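Glutathione S-transferase omega-like 2 (Saccharomyces cerevisiae, PDB 5LKB) acts as a glutathione-dependent one-cysteine thiol transferase and reductase of dehydroascorbate and dimethylarsinic acid, and reacts with glutathionyl-(hydro)quinones. Local coordinates at residues D210-V215 with L283-I288; S218-V223 with Y291-R296; N241-L246 with A314-I319. One frame throughout, in Å; residues are numbered along the deposited sequence.

From the N terminus, the chain lays down 210-215, 218-223 and 241-246 before any of their partners, then returns through 283-288, 291-296 and 314-319 in the same order. Each contact therefore closes a loop of 67 residues, largely helical, and all three loops cross rather than nest. Contacts 1 and 2 both join helix 205-220 to helix 285-304 at successive levels, contact 2 adding helix 222-227; V215 O and N220 N, 2.9 Å apart, probably hydrogen-bond between them. Contact 3 attaches the long helix 232-264 to the junction of helices 312-315 and 317-329. H245 beside W214 and V242 beside S218 and G222 connect it to the other two within the all-helical C-terminal domain.

Contact 1: D210-V215 with L283-I288; sequences DFNSWV and LTEADI
N212 and E285 make the direct polar link between the two helices: ND2 of the amide donates to E285 OE1 over 2.9 Å. The bond is bent, with an N-H...O angle of 130°, although the carboxylate oxygen lies close to the amide plane and accepts the N-H on its anti lone pair. The two flat groups are turned only 15° from each other, while the side chains that carry them cross nearly at right angles. The other carboxylate oxygen, OE2, forms a salt bridge with R179, which probably helps to keep this buried acid ionised. On the far end of the amide, a water donates both to N212 OD1 at 2.8 Å and to A286 O at 2.9 Å, so both polar ends of the asparagine are tied to the opposite segment.

The CA atoms of N212 and A286 come within 6.0 Å, an approach that the small alanine side chain permits. Its CB meets F211 CD2 at 3.7 Å; F211 has CG anti to its backbone nitrogen (chi1 -174°), which carries the ring out toward A286, and V215 CG2 lies over one ring face. At the start of helix 285-304, T284 and D287 form a capping box, with A286 between them in sequence: A286 N donates to T284 OG1 at 3.0 Å, and T284 N to D287 OD2 at the same length. A Thr-x-x-Asp box at this helix start is the N-capping motif familiar from the glutathione transferase fold, and here D287 OD1 is also bonded to T278 and W322.

Helix 205-220 thus lies against the beginning of helix 285-304, with I252 of helix 232-264 touching F211 and I288 packing on helix 47-58 of the thioredoxin-like domain.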
ATOM      1  N   ASP A 210      21.995  13.134 -18.619  1.00 21.05           N
ATOM      2  CA  ASP A 210      22.299  13.312 -17.199  1.00 23.74           C
ATOM      3  C   ASP A 210      21.058  13.044 -16.355  1.00 23.89           C
ATOM      4  O   ASP A 210      21.160  12.391 -15.322  1.00 25.28           O
ATOM      5  CB  ASP A 210      22.807  14.730 -16.947  1.00 26.67           C
ATOM      6  CG  ASP A 210      24.204  14.979 -17.527  1.00 32.25           C
ATOM      7  OD1 ASP A 210      24.896  14.002 -17.910  1.00 33.66           O
ATOM      8  OD2 ASP A 210      24.587  16.176 -17.545  1.00 35.36           O
ATOM      9  N   PHE A 211      19.891  13.545 -16.782  1.00 25.36           N
ATOM     10  CA  PHE A 211      18.634  13.241 -16.076  1.00 23.12           C
ATOM     11  C   PHE A 211      18.384  11.735 -16.095  1.00 19.50           C
ATOM     12  O   PHE A 211      18.093  11.122 -15.046  1.00 18.19           O
ATOM     13  CB  PHE A 211      17.514  14.002 -16.785  1.00 22.52           C
ATOM     14  CG  PHE A 211      16.166  13.931 -16.119  1.00 19.48           C
ATOM     15  CD1 PHE A 211      15.858  14.797 -15.098  1.00 20.85           C
ATOM     16  CD2 PHE A 211      15.175  13.095 -16.635  1.00 17.86           C
ATOM     17  CE1 PHE A 211      14.588  14.759 -14.490  1.00 24.99           C
ATOM     18  CE2 PHE A 211      13.906  13.045 -16.065  1.00 19.43           C
ATOM     19  CZ  PHE A 211      13.596  13.878 -14.999  1.00 22.75           C
ATOM     20  N   ASN A 212      18.442  11.127 -17.271  1.00 19.22           N
ATOM     21  CA  ASN A 212      18.235   9.686 -17.430  1.00 16.29           C
ATOM     22  C   ASN A 212      19.104   8.876 -16.488  1.00 21.97           C
ATOM     23  O   ASN A 212      18.673   7.851 -15.966  1.00 19.57           O
ATOM     24  CB  ASN A 212      18.572   9.216 -18.862  1.00 18.32           C
ATOM     25  CG  ASN A 212      17.477   9.461 -19.889  1.00 19.34           C
ATOM     26  OD1 ASN A 212      16.377   9.984 -19.616  1.00 17.24           O
ATOM     27  ND2 ASN A 212      17.834   9.146 -21.153  1.00 19.26           N
ATOM     28  N   SER A 213      20.364   9.290 -16.275  1.00 20.70           N
ATOM     29  CA  SER A 213      21.283   8.503 -15.472  1.00 19.11           C
ATOM     30  C   SER A 213      20.793   8.348 -14.023  1.00 18.21           C
ATOM     31  O   SER A 213      20.802   7.231 -13.495  1.00 21.35           O
ATOM     32  CB  SER A 213      22.700   9.115 -15.507  1.00 23.66           C
ATOM     33  OG  SER A 213      23.567   8.266 -14.800  1.00 28.66           O
ATOM     34  N   TRP A 214      20.460   9.459 -13.367  1.00 21.29           N
ATOM     35  CA  TRP A 214      20.021   9.333 -11.962  1.00 20.61           C
ATOM     36  C   TRP A 214      18.584   8.861 -11.868  1.00 20.24           C
ATOM     37  O   TRP A 214      18.231   8.220 -10.866  1.00 20.95           O
ATOM     38  CB  TRP A 214      20.247  10.624 -11.154  1.00 23.36           C
ATOM     39  CG  TRP A 214      19.595  11.872 -11.599  1.00 20.86           C
ATOM     40  CD1 TRP A 214      20.141  12.843 -12.417  1.00 21.20           C
ATOM     41  CD2 TRP A 214      18.306  12.359 -11.230  1.00 21.40           C
ATOM     42  NE1 TRP A 214      19.273  13.870 -12.577  1.00 21.94           N
ATOM     43  CE2 TRP A 214      18.137  13.618 -11.839  1.00 19.29           C
ATOM     44  CE3 TRP A 214      17.274  11.866 -10.411  1.00 22.18           C
ATOM     45  CZ2 TRP A 214      16.961  14.377 -11.714  1.00 24.24           C
ATOM     46  CZ3 TRP A 214      16.115  12.627 -10.279  1.00 22.89           C
ATOM     47  CH2 TRP A 214      15.969  13.873 -10.882  1.00 19.72           C
ATOM     48  N   VAL A 215      17.729   9.190 -12.833  1.00 20.13           N
ATOM     49  CA  VAL A 215      16.383   8.622 -12.809  1.00 17.29           C
ATOM     50  C   VAL A 215      16.455   7.114 -12.959  1.00 19.61           C
ATOM     51  O   VAL A 215      15.713   6.374 -12.300  1.00 16.98           O
ATOM     52  CB  VAL A 215      15.487   9.294 -13.872  1.00 16.47           C
ATOM     53  CG1 VAL A 215      14.185   8.506 -14.081  1.00 18.05           C
ATOM     54  CG2 VAL A 215      15.222  10.692 -13.478  1.00 16.56           C
ATOM     55  N   LEU A 283       8.546  17.496 -25.430  1.00 21.72           N
ATOM     56  CA  LEU A 283       8.579  16.074 -25.111  1.00 21.62           C
ATOM     57  C   LEU A 283       9.867  15.447 -25.610  1.00 20.05           C
ATOM     58  O   LEU A 283      10.254  15.596 -26.777  1.00 21.78           O
ATOM     59  CB  LEU A 283       7.387  15.387 -25.737  1.00 17.64           C
ATOM     60  CG  LEU A 283       7.216  13.875 -25.590  1.00 22.51           C
ATOM     61  CD1 LEU A 283       6.775  13.598 -24.199  1.00 23.75           C
ATOM     62  CD2 LEU A 283       6.230  13.271 -26.588  1.00 23.45           C
ATOM     63  N   THR A 284      10.531  14.745 -24.737  1.00 19.02           N
ATOM     64  CA  THR A 284      11.746  14.018 -25.016  1.00 18.78           C
ATOM     65  C   THR A 284      11.703  12.623 -24.431  1.00 22.10           C
ATOM     66  O   THR A 284      10.808  12.255 -23.628  1.00 17.90           O
ATOM     67  CB  THR A 284      12.999  14.733 -24.492  1.00 19.35           C
ATOM     68  OG1 THR A 284      13.141  14.499 -23.076  1.00 20.34           O
ATOM     69  CG2 THR A 284      13.005  16.239 -24.833  1.00 19.59           C
ATOM     70  N   GLU A 285      12.719  11.860 -24.800  1.00 17.94           N
ATOM     71  CA  GLU A 285      12.976  10.543 -24.246  1.00 16.56           C
ATOM     72  C   GLU A 285      13.012  10.545 -22.715  1.00 17.15           C
ATOM     73  O   GLU A 285      12.654   9.536 -22.087  1.00 18.05           O
ATOM     74  CB  GLU A 285      14.339  10.083 -24.744  1.00 18.41           C
ATOM     75  CG  GLU A 285      14.793   8.806 -24.196  1.00 19.91           C
ATOM     76  CD  GLU A 285      16.203   8.458 -24.683  1.00 19.54           C
ATOM     77  OE1 GLU A 285      17.160   8.544 -23.881  1.00 19.49           O
ATOM     78  OE2 GLU A 285      16.322   8.075 -25.865  1.00 21.29           O
ATOM     79  N   ALA A 286      13.496  11.636 -22.115  1.00 14.99           N
ATOM     80  CA  ALA A 286      13.561  11.698 -20.650  1.00 15.33           C
ATOM     81  C   ALA A 286      12.166  11.554 -20.073  1.00 17.91           C
ATOM     82  O   ALA A 286      11.985  10.893 -19.035  1.00 17.15           O
ATOM     83  CB  ALA A 286      14.157  13.031 -20.193  1.00 18.09           C
ATOM     84  N   ASP A 287      11.167  12.190 -20.714  1.00 16.71           N
ATOM     85  CA  ASP A 287       9.782  12.037 -20.243  1.00 15.59           C
ATOM     86  C   ASP A 287       9.307  10.598 -20.390  1.00 16.64           C
ATOM     87  O   ASP A 287       8.599  10.059 -19.497  1.00 15.29           O
ATOM     88  CB  ASP A 287       8.843  12.952 -20.998  1.00 17.38           C
ATOM     89  CG  ASP A 287       9.196  14.376 -20.844  1.00 22.76           C
ATOM     90  OD1 ASP A 287       9.137  14.927 -19.745  1.00 17.75           O
ATOM     91  OD2 ASP A 287       9.538  15.018 -21.885  1.00 19.76           O
ATOM     92  N   ILE A 288       9.617   9.984 -21.505  1.00 15.16           N
ATOM     93  CA  ILE A 288       9.181   8.625 -21.779  1.00 14.72           C
ATOM     94  C   ILE A 288       9.707   7.684 -20.716  1.00 14.48           C
ATOM     95  O   ILE A 288       8.964   6.877 -20.144  1.00 15.03           O
ATOM     96  CB  ILE A 288       9.579   8.215 -23.212  1.00 14.92           C
ATOM     97  CG1 ILE A 288       8.808   9.084 -24.214  1.00 17.22           C
ATOM     98  CG2 ILE A 288       9.331   6.713 -23.433  1.00 15.27           C
ATOM     99  CD1 ILE A 288       9.246   8.928 -25.646  1.00 17.88           C
TER
HETATM  100  O   HOH W   1      14.367   9.924 -17.638  1.00 18.52           O

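Contact 2: S218-V223 with Y291-R296; sequences SINNGV and YTTVIR
T293 points into the other segment and carries the contact with I219, N220 and V223. From CB, the side chain divides into a hydroxyl and a methyl branch. With OG1 anti to the carbonyl carbon (chi1 -61°), the hydroxyl turns to the backbone of N220, 3.4 Å from N220 CA. A water donates to T293 OG1 at 2.8 Å and to N220 O at 2.8 Å, bridging the buried hydroxyl to the wider, pi-type turn at 218-220, near the passage from helix 205-220 to helix 222-227. The methyl branch takes the apolar side: T293 CG2 packs on I219 CG2 at 3.7 Å and more loosely on V223 CG1 at 4.2 Å.

Farther along the same helix, R296 NH1 donates to T292 O over 2.8 Å, in the carbonyl plane. R296 NE is bonded to A45 O, which ties this helix to the backbone beside the nucleophile C46.

Helix 285-304 runs through the middle of the arrangement: T292 packs on H50 and I54 of helix 47-58, Y291 and V294 touch helix 317-329, and across the contact I219 rests on H245 and V249 of helix 232-264.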
ATOM      1  N   SER A 218      17.788   5.587  -9.420  1.00 19.33           N
ATOM      2  CA  SER A 218      17.022   5.948  -8.233  1.00 15.75           C
ATOM      3  C   SER A 218      15.513   5.761  -8.378  1.00 17.88           C
ATOM      4  O   SER A 218      14.844   5.718  -7.348  1.00 17.43           O
ATOM      5  CB  SER A 218      17.292   7.384  -7.775  1.00 17.84           C
ATOM      6  OG  SER A 218      16.742   8.376  -8.704  1.00 29.58           O
ATOM      7  N   ILE A 219      14.956   5.674  -9.584  1.00 17.27           N
ATOM      8  CA  ILE A 219      13.509   5.646  -9.789  1.00 14.99           C
ATOM      9  C   ILE A 219      13.161   4.446 -10.648  1.00 14.82           C
ATOM     10  O   ILE A 219      12.458   3.533 -10.216  1.00 16.37           O
ATOM     11  CB  ILE A 219      13.012   6.992 -10.357  1.00 16.26           C
ATOM     12  CG1 ILE A 219      13.265   8.110  -9.322  1.00 18.07           C
ATOM     13  CG2 ILE A 219      11.550   6.910 -10.750  1.00 15.90           C
ATOM     14  CD1 ILE A 219      13.096   9.505  -9.737  1.00 19.39           C
ATOM     15  N   ASN A 220      13.631   4.441 -11.905  1.00 14.60           N
ATOM     16  CA  ASN A 220      13.289   3.340 -12.806  1.00 15.19           C
ATOM     17  C   ASN A 220      13.677   1.999 -12.215  1.00 13.78           C
ATOM     18  O   ASN A 220      12.857   1.073 -12.098  1.00 14.90           O
ATOM     19  CB  ASN A 220      13.940   3.486 -14.193  1.00 15.40           C
ATOM     20  CG  ASN A 220      13.508   4.690 -14.958  1.00 18.09           C
ATOM     21  OD1 ASN A 220      12.346   5.165 -14.910  1.00 18.22           O
ATOM     22  ND2 ASN A 220      14.412   5.157 -15.781  1.00 15.31           N
ATOM     23  N   ASN A 221      14.986   1.838 -11.881  1.00 15.15           N
ATOM     24  CA  ASN A 221      15.475   0.669 -11.178  1.00 13.95           C
ATOM     25  C   ASN A 221      15.362   0.822  -9.660  1.00 13.87           C
ATOM     26  O   ASN A 221      15.376  -0.189  -8.962  1.00 14.99           O
ATOM     27  CB  ASN A 221      16.944   0.361 -11.568  1.00 17.54           C
ATOM     28  CG  ASN A 221      17.298  -1.061 -11.319  1.00 16.09           C
ATOM     29  OD1 ASN A 221      16.545  -2.016 -11.584  1.00 16.67           O
ATOM     30  ND2 ASN A 221      18.508  -1.268 -10.801  1.00 17.07           N
ATOM     31  N   GLY A 222      15.228   2.058  -9.170  1.00 14.85           N
ATOM     32  CA  GLY A 222      15.129   2.247  -7.726  1.00 16.06           C
ATOM     33  C   GLY A 222      13.931   1.531  -7.125  1.00 15.56           C
ATOM     34  O   GLY A 222      14.043   0.909  -6.074  1.00 15.68           O
ATOM     35  N   VAL A 223      12.787   1.572  -7.827  1.00 15.35           N
ATOM     36  CA  VAL A 223      11.617   0.861  -7.273  1.00 13.23           C
ATOM     37  C   VAL A 223      11.837  -0.634  -7.220  1.00 13.64           C
ATOM     38  O   VAL A 223      11.353  -1.297  -6.310  1.00 13.51           O
ATOM     39  CB  VAL A 223      10.316   1.194  -8.002  1.00 14.27           C
ATOM     40  CG1 VAL A 223      10.016   2.684  -7.913  1.00 14.30           C
ATOM     41  CG2 VAL A 223      10.325   0.742  -9.495  1.00 14.10           C
ATOM     42  N   TYR A 291       8.090   8.317 -17.345  1.00 14.08           N
ATOM     43  CA  TYR A 291       6.653   7.992 -17.357  1.00 13.10           C
ATOM     44  C   TYR A 291       6.388   6.516 -17.052  1.00 15.89           C
ATOM     45  O   TYR A 291       5.420   6.178 -16.335  1.00 14.98           O
ATOM     46  CB  TYR A 291       6.069   8.287 -18.749  1.00 15.42           C
ATOM     47  CG  TYR A 291       4.615   7.861 -18.953  1.00 12.37           C
ATOM     48  CD1 TYR A 291       4.344   6.623 -19.419  1.00 13.19           C
ATOM     49  CD2 TYR A 291       3.555   8.686 -18.649  1.00 15.42           C
ATOM     50  CE1 TYR A 291       3.069   6.173 -19.614  1.00 14.53           C
ATOM     51  CE2 TYR A 291       2.236   8.260 -18.847  1.00 14.92           C
ATOM     52  CZ  TYR A 291       1.999   7.030 -19.351  1.00 13.53           C
ATOM     53  OH  TYR A 291       0.712   6.570 -19.550  1.00 14.35           O
ATOM     54  N   THR A 292       7.145   5.608 -17.633  1.00 12.96           N
ATOM     55  CA  THR A 292       6.788   4.201 -17.510  1.00 12.56           C
ATOM     56  C   THR A 292       6.861   3.754 -16.045  1.00 14.57           C
ATOM     57  O   THR A 292       6.118   2.862 -15.636  1.00 13.51           O
ATOM     58  CB  THR A 292       7.573   3.320 -18.452  1.00 15.08           C
ATOM     59  OG1 THR A 292       8.954   3.455 -18.109  1.00 15.32           O
ATOM     60  CG2 THR A 292       7.354   3.714 -19.943  1.00 14.21           C
ATOM     61  N   THR A 293       7.717   4.391 -15.246  1.00 13.04           N
ATOM     62  CA  THR A 293       7.739   4.133 -13.811  1.00 13.85           C
ATOM     63  C   THR A 293       6.599   4.859 -13.123  1.00 12.29           C
ATOM     64  O   THR A 293       5.900   4.292 -12.255  1.00 13.52           O
ATOM     65  CB  THR A 293       9.077   4.532 -13.201  1.00 14.17           C
ATOM     66  OG1 THR A 293      10.112   3.744 -13.808  1.00 13.78           O
ATOM     67  CG2 THR A 293       9.083   4.294 -11.691  1.00 14.58           C
ATOM     68  N   VAL A 294       6.487   6.167 -13.358  1.00 11.96           N
ATOM     69  CA  VAL A 294       5.514   6.989 -12.639  1.00 13.44           C
ATOM     70  C   VAL A 294       4.090   6.480 -12.860  1.00 13.57           C
ATOM     71  O   VAL A 294       3.309   6.420 -11.906  1.00 12.94           O
ATOM     72  CB  VAL A 294       5.642   8.491 -12.973  1.00 15.40           C
ATOM     73  CG1 VAL A 294       4.571   9.342 -12.222  1.00 14.78           C
ATOM     74  CG2 VAL A 294       7.006   9.033 -12.560  1.00 15.87           C
ATOM     75  N   ILE A 295       3.737   6.027 -14.075  1.00 12.77           N
ATOM     76  CA  ILE A 295       2.383   5.533 -14.347  1.00 13.51           C
ATOM     77  C   ILE A 295       2.058   4.245 -13.590  1.00 12.55           C
ATOM     78  O   ILE A 295       0.883   3.953 -13.336  1.00 13.34           O
ATOM     79  CB  ILE A 295       2.152   5.392 -15.878  1.00 12.04           C
ATOM     80  CG1 ILE A 295       0.657   5.469 -16.195  1.00 14.19           C
ATOM     81  CG2 ILE A 295       2.763   4.146 -16.429  1.00 12.69           C
ATOM     82  CD1 ILE A 295      -0.002   6.801 -15.952  1.00 12.81           C
ATOM     83  N   ARG A 296       3.082   3.482 -13.219  1.00 11.94           N
ATOM     84  CA  ARG A 296       2.969   2.241 -12.453  1.00 13.14           C
ATOM     85  C   ARG A 296       3.069   2.475 -10.946  1.00 12.17           C
ATOM     86  O   ARG A 296       2.856   1.539 -10.146  1.00 13.98           O
ATOM     87  CB  ARG A 296       4.054   1.248 -12.927  1.00 12.13           C
ATOM     88  CG  ARG A 296       3.789   0.678 -14.280  1.00 12.57           C
ATOM     89  CD  ARG A 296       5.015  -0.105 -14.795  1.00 12.92           C
ATOM     90  NE  ARG A 296       4.665  -0.758 -16.085  1.00 12.56           N
ATOM     91  CZ  ARG A 296       4.439  -0.105 -17.240  1.00 12.85           C
ATOM     92  NH1 ARG A 296       4.642   1.167 -17.328  1.00 13.13           N
ATOM     93  NH2 ARG A 296       3.972  -0.786 -18.255  1.00 14.31           N
TER
HETATM   94  O   HOH W   2      10.257   1.071 -13.141  1.00 16.18           O

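Contact 3: N241-L246 with A314-I319; sequences NVFEHL and AGYPFI
Y316 and F243 both place CG anti to the carbonyl carbon (chi1 -72° and -77°), a setting that brings the tyrosine ring across to helix 232-264 and sends the phenylalanine ring outward from its helix, to the side of the tyrosine. The phenol oxygen arrives at the edge of the F243 ring, near its plane, with Y316 OH 3.4 Å from F243 CD1. Alongside, Y316 CE2 lies 4.0 Å from the same CD1, so the rings meet rim to rim instead of stacking; F243 keeps its stack for F309. The polar bond of the phenol is made to D247 OD1, one residue beyond the segment.

L246, about one turn after F243, meets the same ring. Its CB touches Y316 CZ at 3.7 Å and makes an off-centre CH-pi contact with the ring, 4.2 Å from L246 CB to the Y316 centroid and 29° from the normal. Y316 CE1 lies 3.8 Å from L246 O, so the ring borders both the side chain and the backbone of the leucine.

Y316 sits in the non-helical joint between helices 312-315 and 317-329, at the N-cap position of the latter. In this all-helical C-terminal domain of a glutathione transferase, the joint is fastened to the side of the long helix 232-264. An alanine in place of Y316 would probably leave a gap beside F243 CD1 and L246 CB and deprive D247 of its phenol partner.

One turn on, I319 CD1 reaches L246 O at 3.7 Å and L246 CD2 at 4.1 Å, crossing the leucine at about a right angle. The E250 carboxylate, on helix 232-264, accepts from the backbone nitrogens of F318 and I319, one oxygen each, and V294 and F297 of helix 285-304 touch I319 and L246 respectively.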
ATOM      1  N   ASN A 241      16.023   6.318  -0.986  1.00 17.33           N
ATOM      2  CA  ASN A 241      16.648   6.831  -2.216  1.00 19.51           C
ATOM      3  C   ASN A 241      15.605   7.142  -3.277  1.00 18.57           C
ATOM      4  O   ASN A 241      15.709   8.173  -3.954  1.00 19.96           O
ATOM      5  CB  ASN A 241      17.717   5.855  -2.681  1.00 17.20           C
ATOM      6  CG  ASN A 241      18.533   6.426  -3.827  1.00 22.56           C
ATOM      7  OD1 ASN A 241      19.197   7.479  -3.672  1.00 23.53           O
ATOM      8  ND2 ASN A 241      18.402   5.827  -4.963  1.00 23.30           N
ATOM      9  N   VAL A 242      14.581   6.279  -3.437  1.00 15.14           N
ATOM     10  CA  VAL A 242      13.519   6.558  -4.393  1.00 15.40           C
ATOM     11  C   VAL A 242      12.884   7.891  -4.082  1.00 15.82           C
ATOM     12  O   VAL A 242      12.691   8.742  -4.947  1.00 17.50           O
ATOM     13  CB  VAL A 242      12.490   5.414  -4.369  1.00 15.43           C
ATOM     14  CG1 VAL A 242      11.201   5.846  -5.064  1.00 18.73           C
ATOM     15  CG2 VAL A 242      13.009   4.117  -5.002  1.00 16.76           C
ATOM     16  N   PHE A 243      12.411   8.067  -2.827  1.00 14.83           N
ATOM     17  CA  PHE A 243      11.683   9.285  -2.513  1.00 15.36           C
ATOM     18  C   PHE A 243      12.579  10.519  -2.558  1.00 16.03           C
ATOM     19  O   PHE A 243      12.118  11.584  -2.958  1.00 18.06           O
ATOM     20  CB  PHE A 243      10.908   9.139  -1.168  1.00 16.15           C
ATOM     21  CG  PHE A 243       9.648   8.307  -1.341  1.00 14.49           C
ATOM     22  CD1 PHE A 243       8.514   8.895  -1.834  1.00 15.01           C
ATOM     23  CD2 PHE A 243       9.670   6.939  -1.132  1.00 14.59           C
ATOM     24  CE1 PHE A 243       7.357   8.139  -2.105  1.00 14.77           C
ATOM     25  CE2 PHE A 243       8.517   6.166  -1.386  1.00 15.22           C
ATOM     26  CZ  PHE A 243       7.404   6.772  -1.882  1.00 14.90           C
ATOM     27  N   GLU A 244      13.861  10.377  -2.221  1.00 20.11           N
ATOM     28  CA  GLU A 244      14.778  11.514  -2.309  1.00 19.20           C
ATOM     29  C   GLU A 244      14.881  12.000  -3.751  1.00 18.68           C
ATOM     30  O   GLU A 244      14.891  13.214  -4.012  1.00 20.62           O
ATOM     31  CB  GLU A 244      16.144  11.111  -1.782  1.00 20.71           C
ATOM     32  CG  GLU A 244      17.255  12.124  -1.964  1.00 31.28           C
ATOM     33  CD  GLU A 244      18.597  11.552  -1.536  1.00 35.20           C
ATOM     34  OE1 GLU A 244      18.614  10.566  -0.771  1.00 41.04           O
ATOM     35  OE2 GLU A 244      19.636  12.059  -2.003  1.00 39.18           O
ATOM     36  N   HIS A 245      14.847  11.064  -4.687  1.00 17.66           N
ATOM     37  CA  HIS A 245      14.946  11.418  -6.090  1.00 18.80           C
ATOM     38  C   HIS A 245      13.631  11.820  -6.702  1.00 19.64           C
ATOM     39  O   HIS A 245      13.615  12.643  -7.636  1.00 19.56           O
ATOM     40  CB  HIS A 245      15.698  10.351  -6.856  1.00 19.25           C
ATOM     41  CG  HIS A 245      17.140  10.366  -6.506  1.00 19.91           C
ATOM     42  ND1 HIS A 245      17.625   9.700  -5.399  1.00 20.15           N
ATOM     43  CD2 HIS A 245      18.196  11.016  -7.076  1.00 22.45           C
ATOM     44  CE1 HIS A 245      18.934   9.907  -5.324  1.00 25.43           C
ATOM     45  NE2 HIS A 245      19.306  10.686  -6.339  1.00 24.71           N
ATOM     46  N   LEU A 246      12.511  11.296  -6.218  1.00 17.76           N
ATOM     47  CA  LEU A 246      11.247  11.886  -6.640  1.00 16.60           C
ATOM     48  C   LEU A 246      11.149  13.342  -6.195  1.00 17.36           C
ATOM     49  O   LEU A 246      10.594  14.186  -6.903  1.00 18.67           O
ATOM     50  CB  LEU A 246      10.056  11.087  -6.090  1.00 17.14           C
ATOM     51  CG  LEU A 246       9.779   9.677  -6.621  1.00 15.19           C
ATOM     52  CD1 LEU A 246       8.707   8.971  -5.797  1.00 17.06           C
ATOM     53  CD2 LEU A 246       9.398   9.713  -8.071  1.00 15.39           C
ATOM     54  N   ALA A 314      -1.144  11.820  -4.064  1.00 16.96           N
ATOM     55  CA  ALA A 314      -1.275  12.563  -2.818  1.00 19.09           C
ATOM     56  C   ALA A 314      -0.078  13.418  -2.500  1.00 20.88           C
ATOM     57  O   ALA A 314      -0.242  14.449  -1.846  1.00 24.53           O
ATOM     58  CB  ALA A 314      -1.446  11.593  -1.654  1.00 21.30           C
ATOM     59  N   GLY A 315       1.131  13.014  -2.929  1.00 16.35           N
ATOM     60  CA  GLY A 315       2.334  13.619  -2.407  1.00 18.44           C
ATOM     61  C   GLY A 315       3.183  14.438  -3.364  1.00 17.03           C
ATOM     62  O   GLY A 315       4.116  15.125  -2.948  1.00 18.91           O
ATOM     63  N   TYR A 316       2.917  14.317  -4.651  1.00 16.59           N
ATOM     64  CA  TYR A 316       3.780  14.891  -5.680  1.00 16.99           C
ATOM     65  C   TYR A 316       2.945  15.646  -6.708  1.00 17.33           C
ATOM     66  O   TYR A 316       2.737  15.173  -7.824  1.00 16.03           O
ATOM     67  CB  TYR A 316       4.643  13.821  -6.348  1.00 17.38           C
ATOM     68  CG  TYR A 316       5.709  13.355  -5.427  1.00 15.97           C
ATOM     69  CD1 TYR A 316       6.861  14.102  -5.219  1.00 16.87           C
ATOM     70  CD2 TYR A 316       5.565  12.171  -4.705  1.00 16.94           C
ATOM     71  CE1 TYR A 316       7.835  13.712  -4.360  1.00 18.80           C
ATOM     72  CE2 TYR A 316       6.530  11.782  -3.791  1.00 18.49           C
ATOM     73  CZ  TYR A 316       7.687  12.551  -3.629  1.00 17.19           C
ATOM     74  OH  TYR A 316       8.643  12.154  -2.747  1.00 20.34           O
ATOM     75  N   PRO A 317       2.474  16.847  -6.379  1.00 19.46           N
ATOM     76  CA  PRO A 317       1.523  17.523  -7.279  1.00 17.75           C
ATOM     77  C   PRO A 317       2.066  17.837  -8.676  1.00 18.85           C
ATOM     78  O   PRO A 317       1.316  17.721  -9.652  1.00 18.47           O
ATOM     79  CB  PRO A 317       1.147  18.813  -6.524  1.00 20.54           C
ATOM     80  CG  PRO A 317       1.888  18.791  -5.279  1.00 29.10           C
ATOM     81  CD  PRO A 317       2.728  17.582  -5.134  1.00 20.86           C
ATOM     82  N   PHE A 318       3.340  18.214  -8.799  1.00 19.38           N
ATOM     83  CA  PHE A 318       3.844  18.533 -10.124  1.00 19.76           C
ATOM     84  C   PHE A 318       4.100  17.282 -10.956  1.00 19.62           C
ATOM     85  O   PHE A 318       3.765  17.250 -12.150  1.00 17.36           O
ATOM     86  CB  PHE A 318       5.028  19.519 -10.036  1.00 20.96           C
ATOM     87  CG  PHE A 318       4.568  20.864  -9.578  1.00 24.14           C
ATOM     88  CD1 PHE A 318       3.880  21.695 -10.458  1.00 22.36           C
ATOM     89  CD2 PHE A 318       4.727  21.266  -8.259  1.00 27.06           C
ATOM     90  CE1 PHE A 318       3.395  22.895 -10.050  1.00 28.88           C
ATOM     91  CE2 PHE A 318       4.231  22.491  -7.849  1.00 27.03           C
ATOM     92  CZ  PHE A 318       3.569  23.307  -8.756  1.00 28.24           C
ATOM     93  N   ILE A 319       4.706  16.237 -10.372  1.00 15.80           N
ATOM     94  CA  ILE A 319       4.767  14.961 -11.093  1.00 16.64           C
ATOM     95  C   ILE A 319       3.361  14.487 -11.468  1.00 17.60           C
ATOM     96  O   ILE A 319       3.146  13.960 -12.573  1.00 16.57           O
ATOM     97  CB  ILE A 319       5.527  13.903 -10.278  1.00 15.60           C
ATOM     98  CG1 ILE A 319       6.992  14.289 -10.006  1.00 18.04           C
ATOM     99  CG2 ILE A 319       5.449  12.562 -10.966  1.00 16.13           C
ATOM    100  CD1 ILE A 319       7.746  13.359  -9.056  1.00 15.36           C
TER